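Peptidoglycan-recognition protein LC (Drosophila melanogaster, PDB 2F2L) activates the imd/Relish pathway of the fly's humoral immune response, probably as a receptor that recognises peptidoglycan and lipopolysaccharide of Gram-negative bacteria. Local coordinates at residues Tyr102-Pro111 with Lys152-Phe160; Leu22-Pro31 with Gly130-Ser141. All blocks are in the same frame, centred on the assembly; numbering follows the deposited sequence.

Both interactions belong to the extracellular peptidoglycan-recognition domain, and their centres lie about 18 Å apart. Interaction 2 pairs 26-31 with 136-140, one of the two outermost strands of the mixed sheet within this chain, and, before a corner, Val-24 with Ile-132; interaction 1 packs the loop after strand 98-102 against helix 154-158. They meet directly: Tyr-102 N lies 2.8 Å from Leu-30 O, a probable hydrogen bond between neighbouring strands, and Tyr-157 OH lies 3.0 Å from Ser-141 OG, also a probable hydrogen bond. The muropeptide pocket, which includes Arg-48, Leu-49, Thr-52 and Glu-56, uses none of the residues of either contact. Interaction 1 does reach the N-glycan on Asn-36: the Ile-109 side chain is about 3 Å from its sugar.

Interaction 1. Residues Tyr102-Pro111 with Lys152-Phe160; sequences YIGSFKTIQP and KADALYASF
Phe-106 O takes the amide of Ala-155 at 2.9 Å from Ala-155 N, a bent bond with 132° at the hydrogen. Leu-156 N adds a weak bond to the same oxygen, and Ala-155 N a weak one to Lys-107 O, so the loop's carbonyls meet the first amides of helix 154-158, right after its N-cap residue Ala-153. In this amidase-type PGRP fold, the contact joins the loop between strand 98-102 and helix 113-128 to the short helix 154-158 near the C terminus. A water links the two backbones at one end, accepting from Phe-106 N and probably donating to Lys-152 O.

Ala-155 CB sits 3.2 Å from Ile-109 O; deeper in, Leu-156 CB packs on Phe-106 CB at 3.6 Å. Leu-156, whose chi1 of 171° swings CG to the side away from N, lays CD1 over one face of the Tyr-102 ring, 4.0 Å from the centroid, and touches Pro-111 CG with the same methyl. The Tyr-102 and Phe-160 rings meet obliquely, planes at 56°; the Tyr-102 hydroxyl bonds to Thr-119 of helix 113-128. At the far end, Ser-159 OG donates back to Ala-155 O at 2.8 Å, and that hydroxyl oxygen lies 3.6 Å from Pro-111 CD.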
loop_
_atom_site.group_PDB
_atom_site.type_symbol
_atom_site.label_atom_id
_atom_site.label_comp_id
_atom_site.label_asym_id
_atom_site.label_seq_id
_atom_site.Cartn_x
_atom_site.Cartn_y
_atom_site.Cartn_z
ATOM N N TYR A 102 -7.063 14.189 7.091
ATOM C CA TYR A 102 -6.503 14.022 8.425
ATOM C C TYR A 102 -6.799 12.593 8.851
ATOM O O TYR A 102 -7.941 12.165 8.849
ATOM C CB TYR A 102 -7.063 15.120 9.370
ATOM C CG TYR A 102 -6.454 16.451 8.976
ATOM C CD1 TYR A 102 -5.321 16.926 9.614
ATOM C CD2 TYR A 102 -6.924 17.152 7.865
ATOM C CE1 TYR A 102 -4.715 18.115 9.223
ATOM C CE2 TYR A 102 -6.319 18.333 7.449
ATOM C CZ TYR A 102 -5.215 18.813 8.133
ATOM O OH TYR A 102 -4.600 19.978 7.712
ATOM N N ILE A 103 -5.747 11.839 9.162
ATOM C CA ILE A 103 -5.910 10.419 9.476
ATOM C C ILE A 103 -6.523 10.255 10.862
ATOM O O ILE A 103 -5.896 10.563 11.869
ATOM C CB ILE A 103 -4.604 9.640 9.386
ATOM C CG1 ILE A 103 -4.010 9.794 7.984
ATOM C CG2 ILE A 103 -4.839 8.156 9.732
ATOM C CD1 ILE A 103 -2.596 9.327 7.864
ATOM N N GLY A 104 -7.756 9.764 10.890
ATOM C CA GLY A 104 -8.505 9.628 12.130
ATOM C C GLY A 104 -9.963 9.998 11.942
ATOM O O GLY A 104 -10.434 10.176 10.828
ATOM N N SER A 105 -10.665 10.112 13.060
ATOM C CA SER A 105 -12.059 10.533 13.107
ATOM C C SER A 105 -12.117 11.662 14.138
ATOM O O SER A 105 -11.617 11.488 15.253
ATOM C CB SER A 105 -12.945 9.365 13.540
ATOM O OG SER A 105 -14.321 9.697 13.368
ATOM N N PHE A 106 -12.686 12.811 13.768
ATOM C CA PHE A 106 -12.528 14.029 14.575
ATOM C C PHE A 106 -13.826 14.771 14.847
ATOM O O PHE A 106 -13.867 15.995 14.795
ATOM C CB PHE A 106 -11.542 14.978 13.906
ATOM C CG PHE A 106 -10.246 14.340 13.549
ATOM C CD1 PHE A 106 -9.214 14.272 14.474
ATOM C CD2 PHE A 106 -10.057 13.785 12.287
ATOM C CE1 PHE A 106 -8.007 13.667 14.144
ATOM C CE2 PHE A 106 -8.859 13.186 11.952
ATOM C CZ PHE A 106 -7.829 13.123 12.875
ATOM N N LYS A 107 -14.883 14.029 15.146
ATOM C CA LYS A 107 -16.150 14.651 15.480
ATOM C C LYS A 107 -16.036 15.292 16.859
ATOM O O LYS A 107 -16.414 16.446 17.034
ATOM C CB LYS A 107 -17.293 13.639 15.401
ATOM C CG LYS A 107 -17.409 12.994 14.013
ATOM C CD LYS A 107 -18.849 12.829 13.550
ATOM C CE LYS A 107 -19.483 11.554 14.072
ATOM N NZ LYS A 107 -18.995 10.346 13.360
ATOM N N THR A 108 -15.482 14.555 17.819
ATOM C CA THR A 108 -15.234 15.087 19.159
ATOM C C THR A 108 -13.756 15.107 19.543
ATOM O O THR A 108 -13.340 15.915 20.364
ATOM C CB THR A 108 -16.021 14.299 20.235
ATOM O OG1 THR A 108 -15.782 12.896 20.089
ATOM C CG2 THR A 108 -17.511 14.568 20.107
ATOM N N ILE A 109 -12.967 14.212 18.963
ATOM C CA ILE A 109 -11.545 14.138 19.262
ATOM C C ILE A 109 -10.794 15.169 18.421
ATOM O O ILE A 109 -11.058 15.313 17.224
ATOM C CB ILE A 109 -11.001 12.730 18.970
ATOM C CG1 ILE A 109 -11.698 11.708 19.878
ATOM C CG2 ILE A 109 -9.473 12.696 19.151
ATOM C CD1 ILE A 109 -11.536 10.256 19.422
ATOM N N GLN A 110 -9.868 15.886 19.053
ATOM C CA GLN A 110 -9.069 16.893 18.355
ATOM C C GLN A 110 -7.878 16.251 17.659
ATOM O O GLN A 110 -7.383 15.211 18.111
ATOM C CB GLN A 110 -8.568 17.952 19.334
ATOM C CG GLN A 110 -9.681 18.777 19.943
ATOM C CD GLN A 110 -9.176 19.803 20.930
ATOM O OE1 GLN A 110 -9.296 19.624 22.143
ATOM N NE2 GLN A 110 -8.603 20.885 20.417
ATOM N N PRO A 111 -7.420 16.856 16.547
ATOM C CA PRO A 111 -6.144 16.461 15.966
ATOM C C PRO A 111 -5.004 16.736 16.928
ATOM O O PRO A 111 -5.169 17.513 17.872
ATOM C CB PRO A 111 -6.024 17.361 14.725
ATOM C CG PRO A 111 -6.969 18.475 14.955
ATOM C CD PRO A 111 -8.080 17.906 15.748
ATOM N N LYS A 152 -18.239 15.230 8.170
ATOM C CA LYS A 152 -18.385 15.855 9.481
ATOM C C LYS A 152 -17.184 15.538 10.373
ATOM O O LYS A 152 -16.778 14.383 10.507
ATOM C CB LYS A 152 -19.709 15.448 10.183
ATOM C CG LYS A 152 -21.017 16.031 9.571
ATOM C CD LYS A 152 -20.932 17.556 9.296
ATOM C CE LYS A 152 -22.282 18.199 8.934
ATOM N NZ LYS A 152 -22.202 19.722 8.839
ATOM N N ALA A 153 -16.635 16.587 10.983
ATOM C CA ALA A 153 -15.471 16.489 11.845
ATOM C C ALA A 153 -15.305 17.797 12.606
ATOM O O ALA A 153 -14.324 18.507 12.429
ATOM C CB ALA A 153 -14.228 16.193 11.025
ATOM N N ASP A 154 -16.283 18.096 13.457
ATOM C CA ASP A 154 -16.351 19.368 14.189
ATOM C C ASP A 154 -15.048 19.715 14.914
ATOM O O ASP A 154 -14.607 20.859 14.874
ATOM C CB ASP A 154 -17.507 19.338 15.201
ATOM C CG ASP A 154 -18.876 19.512 14.551
ATOM O OD1 ASP A 154 -18.949 19.609 13.309
ATOM O OD2 ASP A 154 -19.892 19.573 15.294
ATOM N N ALA A 155 -14.421 18.733 15.561
ATOM C CA ALA A 155 -13.232 19.012 16.368
ATOM C C ALA A 155 -12.005 19.318 15.510
ATOM O O ALA A 155 -11.142 20.101 15.905
ATOM C CB ALA A 155 -12.962 17.883 17.336
ATOM N N LEU A 156 -11.926 18.712 14.332
ATOM C CA LEU A 156 -10.858 19.027 13.382
ATOM C C LEU A 156 -10.999 20.468 12.897
ATOM O O LEU A 156 -10.052 21.258 12.997
ATOM C CB LEU A 156 -10.890 18.059 12.182
ATOM C CG LEU A 156 -9.979 18.364 10.990
ATOM C CD1 LEU A 156 -8.516 18.285 11.391
ATOM C CD2 LEU A 156 -10.270 17.425 9.834
ATOM N N TYR A 157 -12.185 20.813 12.399
ATOM C CA TYR A 157 -12.382 22.114 11.752
ATOM C C TYR A 157 -12.298 23.288 12.731
ATOM O O TYR A 157 -11.829 24.359 12.365
ATOM C CB TYR A 157 -13.712 22.151 11.003
ATOM C CG TYR A 157 -13.870 21.013 10.014
ATOM C CD1 TYR A 157 -12.851 20.697 9.117
ATOM C CD2 TYR A 157 -15.043 20.259 9.965
ATOM C CE1 TYR A 157 -12.994 19.674 8.199
ATOM C CE2 TYR A 157 -15.187 19.214 9.057
ATOM C CZ TYR A 157 -14.159 18.931 8.180
ATOM O OH TYR A 157 -14.284 17.901 7.270
ATOM N N ALA A 158 -12.733 23.060 13.971
ATOM C CA ALA A 158 -12.632 24.059 15.043
ATOM C C ALA A 158 -11.181 24.445 15.329
ATOM O O ALA A 158 -10.906 25.570 15.736
ATOM C CB ALA A 158 -13.295 23.538 16.313
ATOM N N SER A 159 -10.261 23.508 15.090
ATOM C CA SER A 159 -8.825 23.740 15.288
ATOM C C SER A 159 -8.214 24.746 14.302
ATOM O O SER A 159 -7.157 25.319 14.582
ATOM C CB SER A 159 -8.063 22.406 15.220
ATOM O OG SER A 159 -8.689 21.427 16.050
ATOM N N PHE A 160 -8.870 24.954 13.159
ATOM C CA PHE A 160 -8.426 25.934 12.157
ATOM C C PHE A 160 -9.260 27.214 12.146
ATOM O O PHE A 160 -8.991 28.127 11.373
ATOM C CB PHE A 160 -8.495 25.329 10.751
ATOM C CG PHE A 160 -7.730 24.061 10.596
ATOM C CD1 PHE A 160 -6.369 24.026 10.838
ATOM C CD2 PHE A 160 -8.368 22.904 10.180
ATOM C CE1 PHE A 160 -5.654 22.857 10.678
ATOM C CE2 PHE A 160 -7.667 21.734 10.011
ATOM C CZ PHE A 160 -6.303 21.706 10.254
HETATM O O HOH W 1 -14.530 12.624 11.523
#

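Interaction 2. Residues Leu22-Pro31 with Gly130-Ser141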
loop_
_atom_site.group_PDB
_atom_site.type_symbol
_atom_site.label_atom_id
_atom_site.label_comp_id
_atom_site.label_asym_id
_atom_site.label_seq_id
_atom_site.Cartn_x
_atom_site.Cartn_y
_atom_site.Cartn_z
ATOM N N LEU A 22 -2.878 24.765 -12.132
ATOM C CA LEU A 22 -2.268 25.367 -10.945
ATOM C C LEU A 22 -2.011 26.863 -11.165
ATOM O O LEU A 22 -1.874 27.295 -12.288
ATOM C CB LEU A 22 -0.950 24.660 -10.612
ATOM C CG LEU A 22 -1.026 23.150 -10.361
ATOM C CD1 LEU A 22 0.368 22.558 -10.320
ATOM C CD2 LEU A 22 -1.779 22.821 -9.073
ATOM N N PRO A 23 -1.924 27.649 -10.079
ATOM C CA PRO A 23 -2.111 27.258 -8.688
ATOM C C PRO A 23 -3.583 27.153 -8.352
ATOM O O PRO A 23 -4.404 27.773 -9.038
ATOM C CB PRO A 23 -1.470 28.420 -7.913
ATOM C CG PRO A 23 -1.684 29.592 -8.775
ATOM C CD PRO A 23 -1.593 29.080 -10.200
ATOM N N VAL A 24 -3.918 26.382 -7.319
ATOM C CA VAL A 24 -5.299 26.334 -6.815
ATOM C C VAL A 24 -5.555 27.461 -5.819
ATOM O O VAL A 24 -4.645 27.893 -5.093
ATOM C CB VAL A 24 -5.682 24.952 -6.168
ATOM C CG1 VAL A 24 -5.475 23.806 -7.168
ATOM C CG2 VAL A 24 -4.951 24.690 -4.861
ATOM N N GLY A 25 -6.798 27.929 -5.781
ATOM C CA GLY A 25 -7.209 28.963 -4.829
ATOM C C GLY A 25 -7.904 28.387 -3.608
ATOM O O GLY A 25 -8.296 29.120 -2.696
ATOM N N LEU A 26 -8.036 27.064 -3.582
ATOM C CA LEU A 26 -8.825 26.392 -2.554
ATOM C C LEU A 26 -8.148 25.115 -2.042
ATOM O O LEU A 26 -7.734 24.258 -2.829
ATOM C CB LEU A 26 -10.194 26.052 -3.123
ATOM C CG LEU A 26 -11.200 25.380 -2.188
ATOM C CD1 LEU A 26 -11.563 26.297 -1.048
ATOM C CD2 LEU A 26 -12.440 24.989 -2.975
ATOM N N VAL A 27 -8.050 24.995 -0.726
ATOM C CA VAL A 27 -7.540 23.790 -0.072
ATOM C C VAL A 27 -8.625 23.293 0.873
ATOM O O VAL A 27 -9.184 24.084 1.648
ATOM C CB VAL A 27 -6.223 24.071 0.699
ATOM C CG1 VAL A 27 -5.691 22.799 1.370
ATOM C CG2 VAL A 27 -5.194 24.639 -0.240
ATOM N N ILE A 28 -8.943 21.996 0.805
ATOM C CA ILE A 28 -10.077 21.420 1.543
ATOM C C ILE A 28 -9.616 20.387 2.565
ATOM O O ILE A 28 -8.843 19.455 2.239
ATOM C CB ILE A 28 -11.086 20.757 0.578
ATOM C CG1 ILE A 28 -11.680 21.808 -0.369
ATOM C CG2 ILE A 28 -12.224 20.092 1.340
ATOM C CD1 ILE A 28 -12.325 21.214 -1.603
ATOM N N ALA A 29 -10.088 20.546 3.802
ATOM C CA ALA A 29 -9.757 19.609 4.869
ATOM C C ALA A 29 -10.856 18.555 5.012
ATOM O O ALA A 29 -12.036 18.856 4.861
ATOM C CB ALA A 29 -9.523 20.337 6.177
ATOM N N LEU A 30 -10.446 17.315 5.244
ATOM C CA LEU A 30 -11.372 16.205 5.399
ATOM C C LEU A 30 -10.841 15.213 6.445
ATOM O O LEU A 30 -9.634 15.083 6.620
ATOM C CB LEU A 30 -11.582 15.443 4.079
ATOM C CG LEU A 30 -11.906 16.179 2.780
ATOM C CD1 LEU A 30 -10.653 16.422 1.961
ATOM C CD2 LEU A 30 -12.901 15.382 1.964
ATOM N N PRO A 31 -11.748 14.503 7.128
ATOM C CA PRO A 31 -11.339 13.376 7.962
ATOM C C PRO A 31 -11.230 12.102 7.116
ATOM O O PRO A 31 -11.918 11.980 6.102
ATOM C CB PRO A 31 -12.490 13.268 8.960
ATOM C CG PRO A 31 -13.682 13.669 8.147
ATOM C CD PRO A 31 -13.203 14.706 7.167
ATOM N N GLY A 130 4.359 27.243 -6.065
ATOM C CA GLY A 130 3.412 27.653 -7.120
ATOM C C GLY A 130 2.170 26.757 -7.264
ATOM O O GLY A 130 1.449 26.837 -8.262
ATOM N N LYS A 131 1.901 25.933 -6.259
ATOM C CA LYS A 131 0.761 25.001 -6.278
ATOM C C LYS A 131 -0.493 25.619 -5.663
ATOM O O LYS A 131 -1.628 25.276 -6.037
ATOM C CB LYS A 131 1.101 23.713 -5.506
ATOM C CG LYS A 131 2.463 23.101 -5.841
ATOM C CD LYS A 131 2.632 22.790 -7.332
ATOM C CE LYS A 131 3.917 21.971 -7.603
ATOM N NZ LYS A 131 4.137 21.759 -9.058
ATOM N N ILE A 132 -0.281 26.502 -4.684
ATOM C CA ILE A 132 -1.385 27.154 -3.960
ATOM C C ILE A 132 -1.264 28.660 -4.167
ATOM O O ILE A 132 -0.175 29.205 -4.013
ATOM C CB ILE A 132 -1.337 26.799 -2.458
ATOM C CG1 ILE A 132 -1.470 25.286 -2.279
ATOM C CG2 ILE A 132 -2.442 27.517 -1.699
ATOM C CD1 ILE A 132 -1.325 24.818 -0.844
ATOM N N ALA A 133 -2.358 29.333 -4.531
ATOM C CA ALA A 133 -2.319 30.788 -4.743
ATOM C C ALA A 133 -2.057 31.482 -3.393
ATOM O O ALA A 133 -2.597 31.035 -2.378
ATOM C CB ALA A 133 -3.625 31.279 -5.348
ATOM N N PRO A 134 -1.208 32.540 -3.367
ATOM C CA PRO A 134 -0.984 33.254 -2.098
ATOM C C PRO A 134 -2.275 33.638 -1.361
ATOM O O PRO A 134 -2.295 33.651 -0.143
ATOM C CB PRO A 134 -0.198 34.511 -2.513
ATOM C CG PRO A 134 0.436 34.181 -3.810
ATOM C CD PRO A 134 -0.394 33.094 -4.467
ATOM N N SER A 135 -3.349 33.918 -2.087
ATOM C CA SER A 135 -4.604 34.322 -1.460
ATOM C C SER A 135 -5.583 33.169 -1.328
ATOM O O SER A 135 -6.780 33.361 -1.462
ATOM C CB SER A 135 -5.254 35.426 -2.294
ATOM O OG SER A 135 -5.678 34.880 -3.530
ATOM N N TYR A 136 -5.078 31.967 -1.065
ATOM C CA TYR A 136 -5.938 30.779 -0.993
ATOM C C TYR A 136 -6.931 30.844 0.160
ATOM O O TYR A 136 -6.683 31.474 1.192
ATOM C CB TYR A 136 -5.116 29.499 -0.827
ATOM C CG TYR A 136 -4.391 29.386 0.502
ATOM C CD1 TYR A 136 -4.942 28.676 1.562
ATOM C CD2 TYR A 136 -3.145 29.988 0.698
ATOM C CE1 TYR A 136 -4.286 28.582 2.781
ATOM C CE2 TYR A 136 -2.481 29.894 1.912
ATOM C CZ TYR A 136 -3.055 29.192 2.954
ATOM O OH TYR A 136 -2.380 29.086 4.161
ATOM N N ARG A 137 -8.038 30.140 -0.029
ATOM C CA ARG A 137 -8.960 29.818 1.033
ATOM C C ARG A 137 -8.732 28.360 1.495
ATOM O O ARG A 137 -8.592 27.442 0.671
ATOM C CB ARG A 137 -10.376 30.024 0.501
ATOM C CG ARG A 137 -11.463 29.414 1.321
ATOM C CD ARG A 137 -12.819 29.637 0.637
ATOM N NE ARG A 137 -13.904 29.040 1.411
ATOM C CZ ARG A 137 -15.123 28.785 0.954
ATOM N NH1 ARG A 137 -15.439 29.031 -0.315
ATOM N NH2 ARG A 137 -16.018 28.249 1.781
ATOM N N PHE A 138 -8.671 28.164 2.812
ATOM C CA PHE A 138 -8.604 26.833 3.436
ATOM C C PHE A 138 -9.967 26.629 4.098
ATOM O O PHE A 138 -10.429 27.487 4.865
ATOM C CB PHE A 138 -7.448 26.813 4.445
ATOM C CG PHE A 138 -7.151 25.458 5.078
ATOM C CD1 PHE A 138 -7.398 24.256 4.418
ATOM C CD2 PHE A 138 -6.559 25.407 6.334
ATOM C CE1 PHE A 138 -7.108 23.033 5.019
ATOM C CE2 PHE A 138 -6.263 24.181 6.946
ATOM C CZ PHE A 138 -6.528 22.990 6.278
ATOM N N THR A 139 -10.655 25.542 3.768
ATOM C CA THR A 139 -12.003 25.318 4.310
ATOM C C THR A 139 -12.303 23.859 4.600
ATOM O O THR A 139 -11.539 22.977 4.237
ATOM C CB THR A 139 -13.100 25.885 3.381
ATOM O OG1 THR A 139 -14.353 25.924 4.081
ATOM C CG2 THR A 139 -13.259 25.077 2.150
ATOM N N ALA A 140 -13.432 23.639 5.268
ATOM C CA ALA A 140 -13.911 22.316 5.601
ATOM C C ALA A 140 -14.728 21.769 4.462
ATOM O O ALA A 140 -15.583 22.467 3.880
ATOM C CB ALA A 140 -14.754 22.361 6.867
ATOM N N SER A 141 -14.476 20.502 4.158
ATOM C CA SER A 141 -15.306 19.764 3.230
ATOM C C SER A 141 -16.781 19.829 3.619
ATOM O O SER A 141 -17.646 19.883 2.750
ATOM C CB SER A 141 -14.829 18.311 3.122
ATOM O OG SER A 141 -14.962 17.631 4.354
#
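Val-27 and Phe-138 lie side by side on the same face of the sheet, and the ring leans across toward the neighbouring strand. Chi1 of -174° turns Phe-138 CG away from its own backbone N, bringing CD1 to 3.8 Å from Val-27 CG1 and CE1 to 3.8 Å from Ala-29 CB. Val-27 O meets the ring at its edge, near its plane. The other Val-27 methyl, CG2, comes at roughly a right angle to Ile-132, 3.9 Å from its CD1. Helix 113-128 covers this face, with Leu-123 on Val-27 and Thr-119 on Phe-138.

These side chains stand on two parallel strands, 26-31 and 136-140, at the edge of the PGRP domain's central mixed sheet; their axes approach to 4.7 Å, with 23° between the directions of the two short segments. Val-27 N donates to Arg-137 O and Val-27 O accepts from Thr-139 N. Before the corners at Gly-25 and Pro-134/Ser-135, a separate parallel bridge pairs Val-24 with Ile-132.

On the opposite face, Leu-26 CD1 touches the methylenes CG and CD of the extended Arg-137 chain and meets Thr-139 CG2 at 3.8 Å. Leu-144 of helix 141-144 packs on Arg-137 and Thr-139 here. Farther along, Ser-141 CB lies 3.6 Å from Ile-28 CG2, while Ser-141 N donates to Ala-29 O at 3.0 Å.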